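Local coordinates for protein cycloalternan-forming enzyme (Listeria monocytogenes serovar 1/2a, PDB 5F7U) that belongs to glycoside hydrolase family 31, joining a TIM-barrel domain to several beta-rich domains and binding glycans and magnesium ions, at residues Y297-Q310 with Y319-N331. The protein carries 1 engineered substitution. Numbering follows the deposited sequence.
Sequences YGMYVNSDFHSQFQ and YSFVLDNDGDMTN
Ser-307 to Gln-310 pairs antiparallel with Ser-320 to Leu-323 as two arms of a beta hairpin, axes 4.6 Å apart, whereas strand 297-301 runs 10.2 Å from strand 319-327 and meets it through side chains alone. Backbone bonds join Gln-308 to Val-322 and Gln-310 to Ser-320 in both directions, and Asp-324 N extends the ladder to His-306 O. In the layer between the strands, Phe-321 CG stands between its backbone N and carbonyl carbon (chi1 64°), turning the ring toward strand 297-301: Val-301 CG2 sits over its centre, 3.8 Å from the centroid, and Met-299 SD lies at its edge in a Met-aromatic contact. In the non-hydrogen-bonded pair with Phe-309, Phe-321 CB rests over one face of the Phe-309 ring. Leu-323 continues the layer, its two methyls against Ser-303 CB and CD2 also touching Val-301 CG1. At the turn before the hairpin, the Phe-305 ring lies flat under Asn-325 CA, 4.0 Å from CA to ring centroid. Asn-331 ND2 donates to Asn-325 OD1 on a lone pair, steadying the amide beside this ring. The hairpin's other face is mostly polar, with Val-322 among Gln-308, Gln-310 and Ser-320. Gln-310 NE2 donates to Gln-308 OE1 at 2.8 Å, and one water bridges Gln-310 OE1 and Ser-320 OG, which also bonds Asn-241. His-306 ND1 donates to Asp-324 OD2 at 2.8 Å, within the imidazole plane but from above the carboxylate. Glu-268 takes His-306 NE2 on OE1 and Gln-308 NE2 on OE2, so the imidazole is held between two carboxylates, which would tend to stabilise its protonated form.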
loop_
_atom_site.group_PDB
_atom_site.type_symbol
_atom_site.label_atom_id
_atom_site.label_comp_id
_atom_site.label_asym_id
_atom_site.label_seq_id
_atom_site.Cartn_x
_atom_site.Cartn_y
_atom_site.Cartn_z
ATOM N N TYR A 297 8.576 16.205 4.028
ATOM C CA TYR A 297 9.520 15.885 2.967
ATOM C C TYR A 297 9.572 14.368 2.817
ATOM O O TYR A 297 9.204 13.623 3.732
ATOM C CB TYR A 297 10.926 16.478 3.243
ATOM C CG TYR A 297 11.604 15.784 4.409
ATOM C CD1 TYR A 297 11.350 16.199 5.719
ATOM C CD2 TYR A 297 12.442 14.696 4.202
ATOM C CE1 TYR A 297 11.919 15.544 6.801
ATOM C CE2 TYR A 297 13.022 14.015 5.282
ATOM C CZ TYR A 297 12.760 14.467 6.573
ATOM O OH TYR A 297 13.300 13.807 7.633
ATOM N N GLY A 298 10.034 13.933 1.647
ATOM C CA GLY A 298 10.407 12.549 1.414
ATOM C C GLY A 298 11.894 12.461 1.133
ATOM O O GLY A 298 12.521 13.455 0.743
ATOM N N MET A 299 12.461 11.271 1.342
ATOM C CA MET A 299 13.871 11.041 0.979
ATOM C C MET A 299 13.920 9.741 0.215
ATOM O O MET A 299 13.406 8.746 0.686
ATOM C CB MET A 299 14.763 10.930 2.222
ATOM C CG MET A 299 16.253 10.719 1.896
ATOM S SD MET A 299 17.336 10.843 3.349
ATOM C CE MET A 299 17.225 12.598 3.708
ATOM N N TYR A 300 14.563 9.774 -0.947
ATOM C CA TYR A 300 14.696 8.600 -1.803
ATOM C C TYR A 300 16.164 8.385 -2.099
ATOM O O TYR A 300 16.810 9.259 -2.667
ATOM C CB TYR A 300 13.886 8.779 -3.101
ATOM C CG TYR A 300 14.142 7.682 -4.131
ATOM C CD1 TYR A 300 14.055 6.330 -3.771
ATOM C CD2 TYR A 300 14.493 8.006 -5.453
ATOM C CE1 TYR A 300 14.295 5.324 -4.703
ATOM C CE2 TYR A 300 14.725 7.002 -6.397
ATOM C CZ TYR A 300 14.630 5.673 -6.002
ATOM O OH TYR A 300 14.857 4.668 -6.914
ATOM N N VAL A 301 16.694 7.221 -1.713
ATOM C CA VAL A 301 18.098 6.891 -2.034
ATOM C C VAL A 301 18.020 6.052 -3.300
ATOM O O VAL A 301 17.490 4.934 -3.276
ATOM C CB VAL A 301 18.823 6.160 -0.879
ATOM C CG1 VAL A 301 20.251 5.734 -1.269
ATOM C CG2 VAL A 301 18.888 7.055 0.351
ATOM N N ASN A 302 18.538 6.617 -4.389
ATOM C CA ASN A 302 18.414 6.040 -5.719
ATOM C C ASN A 302 19.493 5.002 -5.973
ATOM O O ASN A 302 20.554 5.315 -6.527
ATOM C CB ASN A 302 18.457 7.147 -6.789
ATOM C CG ASN A 302 18.281 6.598 -8.204
ATOM O OD1 ASN A 302 17.718 5.522 -8.395
ATOM N ND2 ASN A 302 18.787 7.329 -9.194
ATOM N N SER A 303 19.240 3.785 -5.503
ATOM C CA SER A 303 20.147 2.657 -5.721
ATOM C C SER A 303 19.410 1.371 -5.433
ATOM O O SER A 303 18.601 1.313 -4.514
ATOM C CB SER A 303 21.326 2.725 -4.740
ATOM O OG SER A 303 22.233 1.652 -4.997
ATOM N N ASP A 304 19.745 0.334 -6.191
ATOM C CA ASP A 304 19.198 -0.990 -5.938
ATOM C C ASP A 304 20.013 -1.786 -4.930
ATOM O O ASP A 304 19.556 -2.842 -4.497
ATOM C CB ASP A 304 19.070 -1.775 -7.256
ATOM C CG ASP A 304 17.982 -1.209 -8.161
ATOM O OD1 ASP A 304 17.016 -0.639 -7.617
ATOM O OD2 ASP A 304 18.107 -1.355 -9.395
ATOM N N PHE A 305 21.198 -1.293 -4.541
ATOM C CA PHE A 305 21.971 -1.992 -3.491
ATOM C C PHE A 305 21.210 -1.973 -2.163
ATOM O O PHE A 305 20.395 -1.088 -1.921
ATOM C CB PHE A 305 23.343 -1.346 -3.279
ATOM C CG PHE A 305 24.335 -1.617 -4.388
ATOM C CD1 PHE A 305 25.027 -2.822 -4.448
ATOM C CD2 PHE A 305 24.618 -0.640 -5.345
ATOM C CE1 PHE A 305 25.952 -3.063 -5.467
ATOM C CE2 PHE A 305 25.558 -0.867 -6.352
ATOM C CZ PHE A 305 26.217 -2.088 -6.428
ATOM N N HIS A 306 21.474 -2.970 -1.320
ATOM C CA HIS A 306 20.946 -2.952 0.047
ATOM C C HIS A 306 21.350 -1.659 0.777
ATOM O O HIS A 306 22.494 -1.202 0.685
ATOM C CB HIS A 306 21.464 -4.167 0.809
ATOM C CG HIS A 306 21.344 -4.036 2.294
ATOM N ND1 HIS A 306 22.433 -3.808 3.104
ATOM C CD2 HIS A 306 20.264 -4.081 3.110
ATOM C CE1 HIS A 306 22.029 -3.728 4.361
ATOM N NE2 HIS A 306 20.718 -3.892 4.392
ATOM N N SER A 307 20.392 -1.081 1.487
ATOM C CA SER A 307 20.655 0.034 2.385
ATOM C C SER A 307 20.013 -0.268 3.748
ATOM O O SER A 307 19.049 -1.070 3.852
ATOM C CB SER A 307 20.111 1.355 1.815
ATOM O OG SER A 307 18.730 1.250 1.467
ATOM N N GLN A 308 20.577 0.349 4.778
ATOM C CA GLN A 308 19.984 0.342 6.115
ATOM C C GLN A 308 19.659 1.766 6.527
ATOM O O GLN A 308 20.537 2.634 6.503
ATOM C CB GLN A 308 20.937 -0.315 7.125
ATOM C CG GLN A 308 20.322 -0.503 8.514
ATOM C CD GLN A 308 21.345 -0.971 9.525
ATOM O OE1 GLN A 308 22.263 -0.252 9.864
ATOM N NE2 GLN A 308 21.183 -2.183 10.001
ATOM N N PHE A 309 18.395 1.996 6.901
ATOM C CA PHE A 309 17.950 3.288 7.419
ATOM C C PHE A 309 17.862 3.193 8.934
ATOM O O PHE A 309 17.050 2.432 9.481
ATOM C CB PHE A 309 16.570 3.645 6.829
ATOM C CG PHE A 309 16.621 4.090 5.391
ATOM C CD1 PHE A 309 16.594 3.151 4.333
ATOM C CD2 PHE A 309 16.672 5.437 5.073
ATOM C CE1 PHE A 309 16.656 3.579 2.990
ATOM C CE2 PHE A 309 16.708 5.874 3.736
ATOM C CZ PHE A 309 16.711 4.946 2.695
ATOM N N GLN A 310 18.716 3.953 9.606
ATOM C CA GLN A 310 18.783 3.956 11.050
ATOM C C GLN A 310 17.942 5.130 11.552
ATOM O O GLN A 310 18.416 6.264 11.585
ATOM C CB GLN A 310 20.248 4.093 11.482
ATOM C CG GLN A 310 21.106 2.939 10.970
ATOM C CD GLN A 310 22.583 3.133 11.243
ATOM O OE1 GLN A 310 23.000 4.157 11.782
ATOM N NE2 GLN A 310 23.382 2.150 10.862
ATOM N N TYR A 319 18.954 10.456 12.372
ATOM C CA TYR A 319 18.689 9.358 11.423
ATOM C C TYR A 319 19.746 9.275 10.339
ATOM O O TYR A 319 20.354 10.279 9.972
ATOM C CB TYR A 319 17.261 9.348 10.846
ATOM C CG TYR A 319 16.972 10.370 9.770
ATOM C CD1 TYR A 319 17.231 10.091 8.412
ATOM C CD2 TYR A 319 16.420 11.608 10.101
ATOM C CE1 TYR A 319 16.936 11.034 7.415
ATOM C CE2 TYR A 319 16.108 12.559 9.116
ATOM C CZ TYR A 319 16.361 12.261 7.773
ATOM O OH TYR A 319 16.075 13.211 6.815
ATOM N N SER A 320 19.958 8.062 9.825
ATOM C CA SER A 320 21.083 7.828 8.924
ATOM C C SER A 320 20.679 6.841 7.863
ATOM O O SER A 320 19.799 6.013 8.106
ATOM C CB SER A 320 22.274 7.254 9.686
ATOM O OG SER A 320 22.590 8.036 10.837
ATOM N N PHE A 321 21.314 6.929 6.698
ATOM C CA PHE A 321 21.289 5.794 5.790
ATOM C C PHE A 321 22.697 5.300 5.557
ATOM O O PHE A 321 23.641 6.074 5.546
ATOM C CB PHE A 321 20.521 6.055 4.483
ATOM C CG PHE A 321 21.112 7.127 3.600
ATOM C CD1 PHE A 321 22.244 6.876 2.818
ATOM C CD2 PHE A 321 20.494 8.382 3.509
ATOM C CE1 PHE A 321 22.770 7.863 1.990
ATOM C CE2 PHE A 321 21.004 9.376 2.669
ATOM C CZ PHE A 321 22.156 9.115 1.923
ATOM N N VAL A 322 22.817 3.989 5.404
ATOM C CA VAL A 322 24.099 3.377 5.064
ATOM C C VAL A 322 23.797 2.543 3.837
ATOM O O VAL A 322 22.968 1.625 3.892
ATOM C CB VAL A 322 24.661 2.500 6.206
ATOM C CG1 VAL A 322 26.013 1.910 5.795
ATOM C CG2 VAL A 322 24.841 3.327 7.465
ATOM N N LEU A 323 24.428 2.903 2.730
ATOM C CA LEU A 323 24.141 2.287 1.436
ATOM C C LEU A 323 25.331 1.459 1.000
ATOM O O LEU A 323 26.460 1.964 0.985
ATOM C CB LEU A 323 23.861 3.380 0.381
ATOM C CG LEU A 323 23.699 2.904 -1.072
ATOM C CD1 LEU A 323 22.470 2.027 -1.298
ATOM C CD2 LEU A 323 23.657 4.088 -2.027
ATOM N N ASP A 324 25.076 0.205 0.630
ATOM C CA ASP A 324 26.130 -0.687 0.135
ATOM C C ASP A 324 26.526 -0.355 -1.303
ATOM O O ASP A 324 25.784 0.295 -2.044
ATOM C CB ASP A 324 25.678 -2.160 0.221
ATOM C CG ASP A 324 25.458 -2.632 1.668
ATOM O OD1 ASP A 324 25.828 -1.928 2.643
ATOM O OD2 ASP A 324 24.925 -3.738 1.830
ATOM N N ASN A 325 27.725 -0.781 -1.674
ATOM C CA ASN A 325 28.212 -0.658 -3.039
ATOM C C ASN A 325 29.027 -1.907 -3.365
ATOM O O ASN A 325 29.462 -2.598 -2.450
ATOM C CB ASN A 325 29.091 0.578 -3.156
ATOM C CG ASN A 325 29.376 0.956 -4.600
ATOM O OD1 ASN A 325 28.466 0.982 -5.434
ATOM N ND2 ASN A 325 30.642 1.232 -4.905
ATOM N N ASP A 326 29.225 -2.202 -4.648
ATOM C CA ASP A 326 29.972 -3.394 -5.044
ATOM C C ASP A 326 31.481 -3.167 -5.092
ATOM O O ASP A 326 32.218 -4.036 -5.531
ATOM C CB ASP A 326 29.463 -3.900 -6.397
ATOM C CG ASP A 326 29.653 -2.886 -7.521
ATOM O OD1 ASP A 326 29.973 -1.701 -7.269
ATOM O OD2 ASP A 326 29.465 -3.271 -8.685
ATOM N N GLY A 327 31.931 -1.992 -4.655
ATOM C CA GLY A 327 33.353 -1.646 -4.695
ATOM C C GLY A 327 33.720 -0.679 -5.809
ATOM O O GLY A 327 34.758 -0.025 -5.737
ATOM N N ASP A 328 32.898 -0.621 -6.850
ATOM C CA ASP A 328 33.152 0.252 -8.004
ATOM C C ASP A 328 33.232 1.731 -7.568
ATOM O O ASP A 328 32.241 2.303 -7.093
ATOM C CB ASP A 328 32.045 0.051 -9.052
ATOM C CG ASP A 328 32.301 0.818 -10.348
ATOM O OD1 ASP A 328 33.147 1.736 -10.394
ATOM O OD2 ASP A 328 31.622 0.479 -11.339
ATOM N N MET A 329 34.421 2.319 -7.741
ATOM C CA MET A 329 34.703 3.675 -7.264
ATOM C C MET A 329 34.029 4.736 -8.114
ATOM O O MET A 329 34.052 5.901 -7.748
ATOM C CB MET A 329 36.206 3.940 -7.226
ATOM C CG MET A 329 36.937 3.019 -6.264
ATOM S SD MET A 329 38.705 3.314 -6.226
ATOM C CE MET A 329 38.693 4.875 -5.353
ATOM N N THR A 330 33.429 4.326 -9.232
ATOM C CA THR A 330 32.748 5.268 -10.141
ATOM C C THR A 330 31.232 5.357 -9.898
ATOM O O THR A 330 30.549 6.142 -10.564
ATOM C CB THR A 330 33.038 4.948 -11.633
ATOM O OG1 THR A 330 32.385 3.722 -12.001
ATOM C CG2 THR A 330 34.529 4.825 -11.875
ATOM N N ASN A 331 30.704 4.569 -8.950
ATOM C CA ASN A 331 29.266 4.614 -8.615
ATOM C C ASN A 331 28.980 5.744 -7.620
ATOM O O ASN A 331 29.283 5.588 -6.430
ATOM C CB ASN A 331 28.804 3.290 -7.961
ATOM C CG ASN A 331 28.678 2.133 -8.942
ATOM O OD1 ASN A 331 28.641 2.329 -10.160
ATOM N ND2 ASN A 331 28.596 0.898 -8.401
HETATM O O HOH W 1 22.227 6.512 13.123
#